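Local atomic coordinates of FixK2 protein (Bradyrhizobium japonicum, PDB entry 4I2O), a protein that binds DNA as a transcription factor of the CRP/FNR superfamily, probably regulating genes linked to nitrogen fixation. Residues M158-D169 and L221-A232. The protein carries 1 engineered substitution. Numbering follows the deposited sequence.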
ATOM      1  N   MET A 158       2.296  11.552  16.088  1.00 18.26           N
ATOM      2  CA  MET A 158       1.463  10.992  17.168  1.00 20.88           C
ATOM      3  C   MET A 158       0.292  10.155  16.662  1.00 18.72           C
ATOM      4  O   MET A 158      -0.011   9.067  17.196  1.00 17.82           O
ATOM      5  CB  MET A 158       0.970  12.080  18.089  1.00 18.74           C
ATOM      6  CG  MET A 158       0.083  11.566  19.285  1.00 21.13           C
ATOM      7  SD  MET A 158       0.917  10.363  20.411  1.00 24.57           S
ATOM      8  CE  MET A 158       1.849  11.593  21.341  1.00 28.73           C
ATOM      9  N   GLU A 159      -0.375  10.632  15.621  1.00 16.04           N
ATOM     10  CA  GLU A 159      -1.409   9.779  14.982  1.00 16.44           C
ATOM     11  C   GLU A 159      -0.918   8.452  14.507  1.00 15.90           C
ATOM     12  O   GLU A 159      -1.658   7.421  14.569  1.00 17.53           O
ATOM     13  CB  GLU A 159      -2.043  10.594  13.797  1.00 15.47           C
ATOM     14  CG  GLU A 159      -2.856  11.785  14.245  1.00 16.61           C
ATOM     15  CD  GLU A 159      -3.181  12.722  13.063  1.00 18.04           C
ATOM     16  OE1 GLU A 159      -2.499  12.606  11.986  1.00 20.34           O
ATOM     17  OE2 GLU A 159      -3.982  13.673  13.257  1.00 21.34           O
ATOM     18  N   ARG A 160       0.301   8.408  13.957  1.00 14.78           N
ATOM     19  CA  ARG A 160       0.874   7.150  13.512  1.00 17.12           C
ATOM     20  C   ARG A 160       1.120   6.238  14.681  1.00 13.97           C
ATOM     21  O   ARG A 160       0.835   5.036  14.605  1.00 14.70           O
ATOM     22  CB  ARG A 160       2.215   7.352  12.783  1.00 12.74           C
ATOM     23  CG  ARG A 160       2.093   8.249  11.508  1.00 12.61           C
ATOM     24  CD  ARG A 160       3.453   8.504  10.894  1.00 14.70           C
ATOM     25  NE  ARG A 160       3.215   9.532   9.813  1.00 16.77           N
ATOM     26  CZ  ARG A 160       3.930   9.648   8.694  1.00 15.73           C
ATOM     27  NH1 ARG A 160       4.951   8.834   8.432  1.00 18.95           N
ATOM     28  NH2 ARG A 160       3.603  10.619   7.809  1.00 15.51           N
ATOM     29  N   VAL A 161       1.679   6.773  15.743  1.00 15.08           N
ATOM     30  CA  VAL A 161       1.954   5.904  16.899  1.00 15.71           C
ATOM     31  C   VAL A 161       0.688   5.391  17.576  1.00 15.08           C
ATOM     32  O   VAL A 161       0.597   4.210  17.951  1.00 19.79           O
ATOM     33  CB  VAL A 161       2.856   6.671  17.928  1.00 15.30           C
ATOM     34  CG1 VAL A 161       3.004   5.848  19.275  1.00 16.98           C
ATOM     35  CG2 VAL A 161       4.279   6.840  17.296  1.00 16.23           C
ATOM     36  N   ALA A 162      -0.322   6.234  17.678  1.00 19.85           N
ATOM     37  CA  ALA A 162      -1.572   5.794  18.269  1.00 20.34           C
ATOM     38  C   ALA A 162      -2.213   4.746  17.357  1.00 20.46           C
ATOM     39  O   ALA A 162      -2.774   3.767  17.847  1.00 20.92           O
ATOM     40  CB  ALA A 162      -2.498   6.973  18.450  1.00 20.70           C
ATOM     41  N   THR A 163      -2.142   4.953  16.041  1.00 16.42           N
ATOM     42  CA  THR A 163      -2.692   3.912  15.121  1.00 16.86           C
ATOM     43  C   THR A 163      -1.989   2.578  15.386  1.00 19.99           C
ATOM     44  O   THR A 163      -2.638   1.541  15.516  1.00 18.96           O
ATOM     45  CB  THR A 163      -2.496   4.297  13.651  1.00 18.48           C
ATOM     46  OG1 THR A 163      -3.213   5.493  13.467  1.00 21.00           O
ATOM     47  CG2 THR A 163      -3.125   3.198  12.712  1.00 18.82           C
ATOM     48  N   PHE A 164      -0.661   2.620  15.455  1.00 16.94           N
ATOM     49  CA  PHE A 164       0.155   1.436  15.641  1.00 20.16           C
ATOM     50  C   PHE A 164      -0.232   0.744  16.935  1.00 18.25           C
ATOM     51  O   PHE A 164      -0.454  -0.497  16.965  1.00 17.32           O
ATOM     52  CB  PHE A 164       1.634   1.822  15.675  1.00 17.37           C
ATOM     53  CG  PHE A 164       2.533   0.724  16.210  1.00 18.92           C
ATOM     54  CD1 PHE A 164       2.911  -0.344  15.349  1.00 18.48           C
ATOM     55  CD2 PHE A 164       3.000   0.765  17.506  1.00 17.70           C
ATOM     56  CE1 PHE A 164       3.745  -1.369  15.785  1.00 23.70           C
ATOM     57  CE2 PHE A 164       3.847  -0.287  18.015  1.00 19.52           C
ATOM     58  CZ  PHE A 164       4.227  -1.349  17.122  1.00 22.04           C
ATOM     59  N   LEU A 165      -0.288   1.472  18.048  1.00 16.75           N
ATOM     60  CA  LEU A 165      -0.643   0.832  19.349  1.00 18.77           C
ATOM     61  C   LEU A 165      -2.019   0.168  19.326  1.00 20.55           C
ATOM     62  O   LEU A 165      -2.223  -0.936  19.836  1.00 21.11           O
ATOM     63  CB  LEU A 165      -0.668   1.868  20.431  1.00 19.62           C
ATOM     64  CG  LEU A 165       0.718   2.386  20.810  1.00 19.76           C
ATOM     65  CD1 LEU A 165       0.646   3.700  21.652  1.00 21.24           C
ATOM     66  CD2 LEU A 165       1.592   1.292  21.483  1.00 19.07           C
ATOM     67  N   LEU A 166      -2.993   0.833  18.731  1.00 19.12           N
ATOM     68  CA  LEU A 166      -4.301   0.210  18.567  1.00 18.78           C
ATOM     69  C   LEU A 166      -4.324  -1.038  17.684  1.00 21.69           C
ATOM     70  O   LEU A 166      -5.037  -2.000  17.994  1.00 20.32           O
ATOM     71  CB  LEU A 166      -5.320   1.247  18.083  1.00 21.14           C
ATOM     72  CG  LEU A 166      -5.669   2.388  19.081  1.00 24.05           C
ATOM     73  CD1 LEU A 166      -6.366   3.496  18.271  1.00 28.99           C
ATOM     74  CD2 LEU A 166      -6.563   1.901  20.203  1.00 27.25           C
ATOM     75  N   GLU A 167      -3.575  -1.011  16.575  1.00 18.72           N
ATOM     76  CA  GLU A 167      -3.445  -2.194  15.722  1.00 17.26           C
ATOM     77  C   GLU A 167      -2.802  -3.341  16.519  1.00 20.17           C
ATOM     78  O   GLU A 167      -3.261  -4.520  16.480  1.00 17.81           O
ATOM     79  CB  GLU A 167      -2.581  -1.872  14.495  1.00 20.32           C
ATOM     80  CG  GLU A 167      -2.464  -3.095  13.596  1.00 19.42           C
ATOM     81  CD  GLU A 167      -1.556  -2.916  12.409  1.00 21.33           C
ATOM     82  OE1 GLU A 167      -0.724  -1.974  12.343  1.00 17.04           O
ATOM     83  OE2 GLU A 167      -1.671  -3.741  11.501  1.00 20.70           O
ATOM     84  N   MET A 168      -1.701  -3.046  17.187  1.00 17.30           N
ATOM     85  CA  MET A 168      -1.062  -4.129  17.985  1.00 19.20           C
ATOM     86  C   MET A 168      -1.919  -4.636  19.136  1.00 21.56           C
ATOM     87  O   MET A 168      -1.896  -5.833  19.449  1.00 22.68           O
ATOM     88  CB  MET A 168       0.230  -3.598  18.560  1.00 19.94           C
ATOM     89  CG  MET A 168       1.352  -3.320  17.541  1.00 21.25           C
ATOM     90  SD  MET A 168       1.827  -4.772  16.545  1.00 25.11           S
ATOM     91  CE  MET A 168       0.979  -4.475  14.997  1.00 30.19           C
ATOM     92  N   ASP A 169      -2.653  -3.753  19.817  1.00 20.79           N
ATOM     93  CA  ASP A 169      -3.565  -4.190  20.854  1.00 25.77           C
ATOM     94  C   ASP A 169      -4.618  -5.176  20.288  1.00 25.56           C
ATOM     95  O   ASP A 169      -4.923  -6.203  20.861  1.00 22.56           O
ATOM     96  CB  ASP A 169      -4.246  -2.974  21.476  1.00 24.58           C
ATOM     97  CG  ASP A 169      -5.224  -3.354  22.591  1.00 29.54           C
ATOM     98  OD1 ASP A 169      -6.441  -3.273  22.367  1.00 29.32           O
ATOM     99  OD2 ASP A 169      -4.770  -3.681  23.712  1.00 27.72           O
ATOM    100  N   LEU A 221      -2.501  -0.734  27.376  1.00 27.10           N
ATOM    101  CA  LEU A 221      -3.287   0.471  27.078  1.00 29.24           C
ATOM    102  C   LEU A 221      -4.298   0.692  28.189  1.00 35.32           C
ATOM    103  O   LEU A 221      -5.124  -0.177  28.483  1.00 34.38           O
ATOM    104  CB  LEU A 221      -4.038   0.341  25.747  1.00 26.89           C
ATOM    105  CG  LEU A 221      -3.153   0.065  24.558  1.00 26.19           C
ATOM    106  CD1 LEU A 221      -4.069   0.073  23.296  1.00 33.21           C
ATOM    107  CD2 LEU A 221      -2.097   1.212  24.473  1.00 31.06           C
ATOM    108  N   ARG A 222      -4.236   1.859  28.805  1.00 29.00           N
ATOM    109  CA  ARG A 222      -5.129   2.171  29.924  1.00 32.23           C
ATOM    110  C   ARG A 222      -6.433   2.855  29.516  1.00 35.32           C
ATOM    111  O   ARG A 222      -7.428   2.802  30.262  1.00 33.91           O
ATOM    112  CB  ARG A 222      -4.414   3.063  30.950  1.00 39.08           C
ATOM    113  CG  ARG A 222      -3.083   2.497  31.414  1.00 44.40           C
ATOM    114  CD  ARG A 222      -2.872   2.747  32.878  1.00 55.14           C
ATOM    115  NE  ARG A 222      -1.645   2.124  33.352  1.00 61.10           N
ATOM    116  CZ  ARG A 222      -1.529   0.835  33.657  1.00 60.94           C
ATOM    117  NH1 ARG A 222      -2.576   0.028  33.533  1.00 61.25           N
ATOM    118  NH2 ARG A 222      -0.365   0.355  34.090  1.00 60.99           N
ATOM    119  N   ASN A 223      -6.421   3.532  28.358  1.00 34.60           N
ATOM    120  CA  ASN A 223      -7.633   4.166  27.835  1.00 34.12           C
ATOM    121  C   ASN A 223      -7.608   4.120  26.314  1.00 35.52           C
ATOM    122  O   ASN A 223      -6.966   4.983  25.680  1.00 34.78           O
ATOM    123  CB  ASN A 223      -7.697   5.613  28.288  1.00 41.76           C
ATOM    124  CG  ASN A 223      -9.055   6.256  28.019  1.00 47.68           C
ATOM    125  OD1 ASN A 223      -9.772   5.895  27.078  1.00 50.83           O
ATOM    126  ND2 ASN A 223      -9.419   7.202  28.867  1.00 53.50           N
ATOM    127  N   ARG A 224      -8.269   3.115  25.719  1.00 35.67           N
ATOM    128  CA  ARG A 224      -8.235   2.970  24.271  1.00 31.96           C
ATOM    129  C   ARG A 224      -8.992   4.122  23.621  1.00 28.64           C
ATOM    130  O   ARG A 224      -8.618   4.569  22.551  1.00 28.25           O
ATOM    131  CB  ARG A 224      -8.807   1.605  23.824  1.00 35.23           C
ATOM    132  CG  ARG A 224      -7.971   0.423  24.357  1.00 37.41           C
ATOM    133  CD  ARG A 224      -8.639  -0.955  24.109  1.00 45.48           C
ATOM    134  NE  ARG A 224      -7.714  -2.039  24.412  1.00 44.10           N
ATOM    135  CZ  ARG A 224      -7.367  -2.388  25.658  1.00 52.51           C
ATOM    136  NH1 ARG A 224      -7.884  -1.730  26.695  1.00 54.46           N
ATOM    137  NH2 ARG A 224      -6.501  -3.382  25.874  1.00 50.53           N
ATOM    138  N   GLN A 225     -10.049   4.606  24.257  1.00 29.17           N
ATOM    139  CA  GLN A 225     -10.802   5.724  23.668  1.00 30.47           C
ATOM    140  C   GLN A 225      -9.931   6.964  23.521  1.00 33.41           C
ATOM    141  O   GLN A 225      -9.927   7.615  22.447  1.00 32.56           O
ATOM    142  CB  GLN A 225     -12.054   6.043  24.499  1.00 31.38           C
ATOM    143  CG  GLN A 225     -13.016   7.030  23.838  1.00 41.66           C
ATOM    144  CD  GLN A 225     -13.427   6.589  22.445  1.00 41.03           C
ATOM    145  OE1 GLN A 225     -14.011   5.501  22.269  1.00 41.32           O
ATOM    146  NE2 GLN A 225     -13.118   7.419  21.441  1.00 35.13           N
ATOM    147  N   ARG A 226      -9.195   7.312  24.574  1.00 29.71           N
ATOM    148  CA  ARG A 226      -8.320   8.482  24.461  1.00 30.89           C
ATOM    149  C   ARG A 226      -7.297   8.306  23.375  1.00 31.75           C
ATOM    150  O   ARG A 226      -6.929   9.254  22.689  1.00 31.44           O
ATOM    151  CB  ARG A 226      -7.615   8.794  25.774  1.00 37.78           C
ATOM    152  CG  ARG A 226      -8.482   9.575  26.746  1.00 51.44           C
ATOM    153  CD  ARG A 226      -7.804   9.757  28.111  1.00 55.49           C
ATOM    154  NE  ARG A 226      -6.709  10.722  28.079  1.00 58.72           N
ATOM    155  CZ  ARG A 226      -5.718  10.728  28.962  1.00 58.42           C
ATOM    156  NH1 ARG A 226      -5.682   9.802  29.933  1.00 52.99           N
ATOM    157  NH2 ARG A 226      -4.759  11.641  28.860  1.00 57.51           N
ATOM    158  N   LEU A 227      -6.803   7.083  23.214  1.00 29.55           N
ATOM    159  CA  LEU A 227      -5.799   6.834  22.182  1.00 28.50           C
ATOM    160  C   LEU A 227      -6.428   6.868  20.796  1.00 33.64           C
ATOM    161  O   LEU A 227      -5.798   7.345  19.834  1.00 34.73           O
ATOM    162  CB  LEU A 227      -5.092   5.474  22.436  1.00 26.13           C
ATOM    163  CG  LEU A 227      -3.810   5.127  21.713  1.00 29.99           C
ATOM    164  CD1 LEU A 227      -2.696   6.098  22.123  1.00 27.74           C
ATOM    165  CD2 LEU A 227      -3.409   3.669  22.012  1.00 29.21           C
ATOM    166  N   HIS A 228      -7.655   6.343  20.670  1.00 28.28           N
ATOM    167  CA  HIS A 228      -8.375   6.416  19.397  1.00 29.51           C
ATOM    168  C   HIS A 228      -8.561   7.890  19.044  1.00 31.90           C
ATOM    169  O   HIS A 228      -8.504   8.263  17.865  1.00 33.92           O
ATOM    170  CB  HIS A 228      -9.790   5.869  19.554  1.00 36.98           C
ATOM    171  CG  HIS A 228     -10.107   4.715  18.667  1.00 52.20           C
ATOM    172  ND1 HIS A 228     -10.359   4.860  17.320  1.00 56.43           N
ATOM    173  CD2 HIS A 228     -10.246   3.390  18.945  1.00 58.81           C
ATOM    174  CE1 HIS A 228     -10.625   3.669  16.802  1.00 66.70           C
ATOM    175  NE2 HIS A 228     -10.557   2.761  17.765  1.00 63.08           N
ATOM    176  N   ASN A 229      -8.817   8.739  20.035  1.00 29.22           N
ATOM    177  CA  ASN A 229      -8.982  10.187  19.712  1.00 29.87           C
ATOM    178  C   ASN A 229      -7.740  10.891  19.189  1.00 31.62           C
ATOM    179  O   ASN A 229      -7.840  12.048  18.729  1.00 31.71           O
ATOM    180  CB  ASN A 229      -9.453  10.998  20.913  1.00 30.07           C
ATOM    181  CG  ASN A 229     -10.792  10.567  21.397  1.00 35.53           C
ATOM    182  OD1 ASN A 229     -11.536   9.889  20.680  1.00 31.86           O
ATOM    183  ND2 ASN A 229     -11.098  10.896  22.649  1.00 31.37           N
ATOM    184  N   LEU A 230      -6.586  10.257  19.358  1.00 29.85           N
ATOM    185  CA  LEU A 230      -5.324  10.819  18.898  1.00 32.48           C
ATOM    186  C   LEU A 230      -4.952  10.269  17.540  1.00 29.69           C
ATOM    187  O   LEU A 230      -3.961  10.706  16.955  1.00 30.35           O
ATOM    188  CB  LEU A 230      -4.201  10.475  19.876  1.00 27.98           C
ATOM    189  CG  LEU A 230      -4.329  11.105  21.273  1.00 32.32           C
ATOM    190  CD1 LEU A 230      -3.134  10.677  22.085  1.00 34.61           C
ATOM    191  CD2 LEU A 230      -4.364  12.634  21.180  1.00 33.23           C
ATOM    192  N   ASP A 231      -5.684   9.275  17.038  1.00 30.18           N
ATOM    193  CA  ASP A 231      -5.392   8.875  15.707  1.00 31.75           C
ATOM    194  C   ASP A 231      -6.206   9.904  14.851  1.00 38.52           C
ATOM    195  O   ASP A 231      -6.823  10.843  15.377  1.00 45.23           O
ATOM    196  CB  ASP A 231      -5.598   7.368  15.437  1.00 40.76           C
ATOM    197  CG  ASP A 231      -7.056   6.909  15.429  1.00 54.24           C
ATOM    198  OD1 ASP A 231      -7.988   7.705  15.133  1.00 56.81           O
ATOM    199  OD2 ASP A 231      -7.259   5.685  15.679  1.00 56.95           O
ATOM    200  N   ALA A 232      -6.190   9.785  13.558  1.00 42.06           N
ATOM    201  CA  ALA A 232      -6.956  10.790  12.809  1.00 38.87           C
ATOM    202  C   ALA A 232      -8.229  10.081  12.366  1.00 50.79           C
ATOM    203  O   ALA A 232      -8.188   8.883  12.109  1.00 54.74           O
ATOM    204  CB  ALA A 232      -6.152  11.249  11.629  1.00 43.91           C
TER
HETATM  205  O   HOH W   1      -5.719  14.042  15.386  1.00 41.82           O
HETATM  206  O   HOH W   2      -2.898  -3.137  25.814  1.00 26.84           O
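In the DNA-binding domain of this CRP-like regulator, the short closing helix 224-228 packs on helix 157-172, with L227 set against A162, L165 and L166. L227 divides its two methyls between these partners: CD1 rests 3.8 Å from A162 CB, while CD2 lies 3.6 Å from L165 CB and also reaches L166 CG. With CG anti to the backbone N (chi1 -166°), L227 aims both methyls at helix 157-172, lying across L165 and running counter to L166. L166 CD2 stays against L227, while its CD1 lies over one face of the H228 imidazole, offset toward the rim, 4.0 Å from the ring centroid, in a CH-pi contact.

The layout illustrates how a winged helix-turn-helix is completed by its C-terminal segment: helices 184-191 and 195-207 form the helix-turn-helix, strands 211-213 and 218-221 the wing hairpin, with 177-179 completing its small antiparallel sheet, and the chain leaving that sheet returns across helix 157-172. The two helices run nearer antiparallel than perpendicular. L205 of helix 195-207 touches both L165 and L230, drawing that helix into the same apolar layer.

A salt bridge ties one end. R224 grips D169 side-on: NE meets OD1 at 2.7 Å almost straight (172°), and NH2 meets OD2 at 2.8 Å on its syn side, the second bond being more bent. OD1 lies in the guanidinium plane but is approached from above the plane of the carboxylate, in keeping with the 53° turn between the two flat groups. A water bridges D169 OD2 to L221 N. At the other end E159 runs extended alongside the outgoing chain, its CG 3.1 Å from L230 O and its carboxylate beside A232 CB. That carboxylate is held by T156 N and by a salt bridge to R79 of the second subunit, joining this corner to the dimer partner.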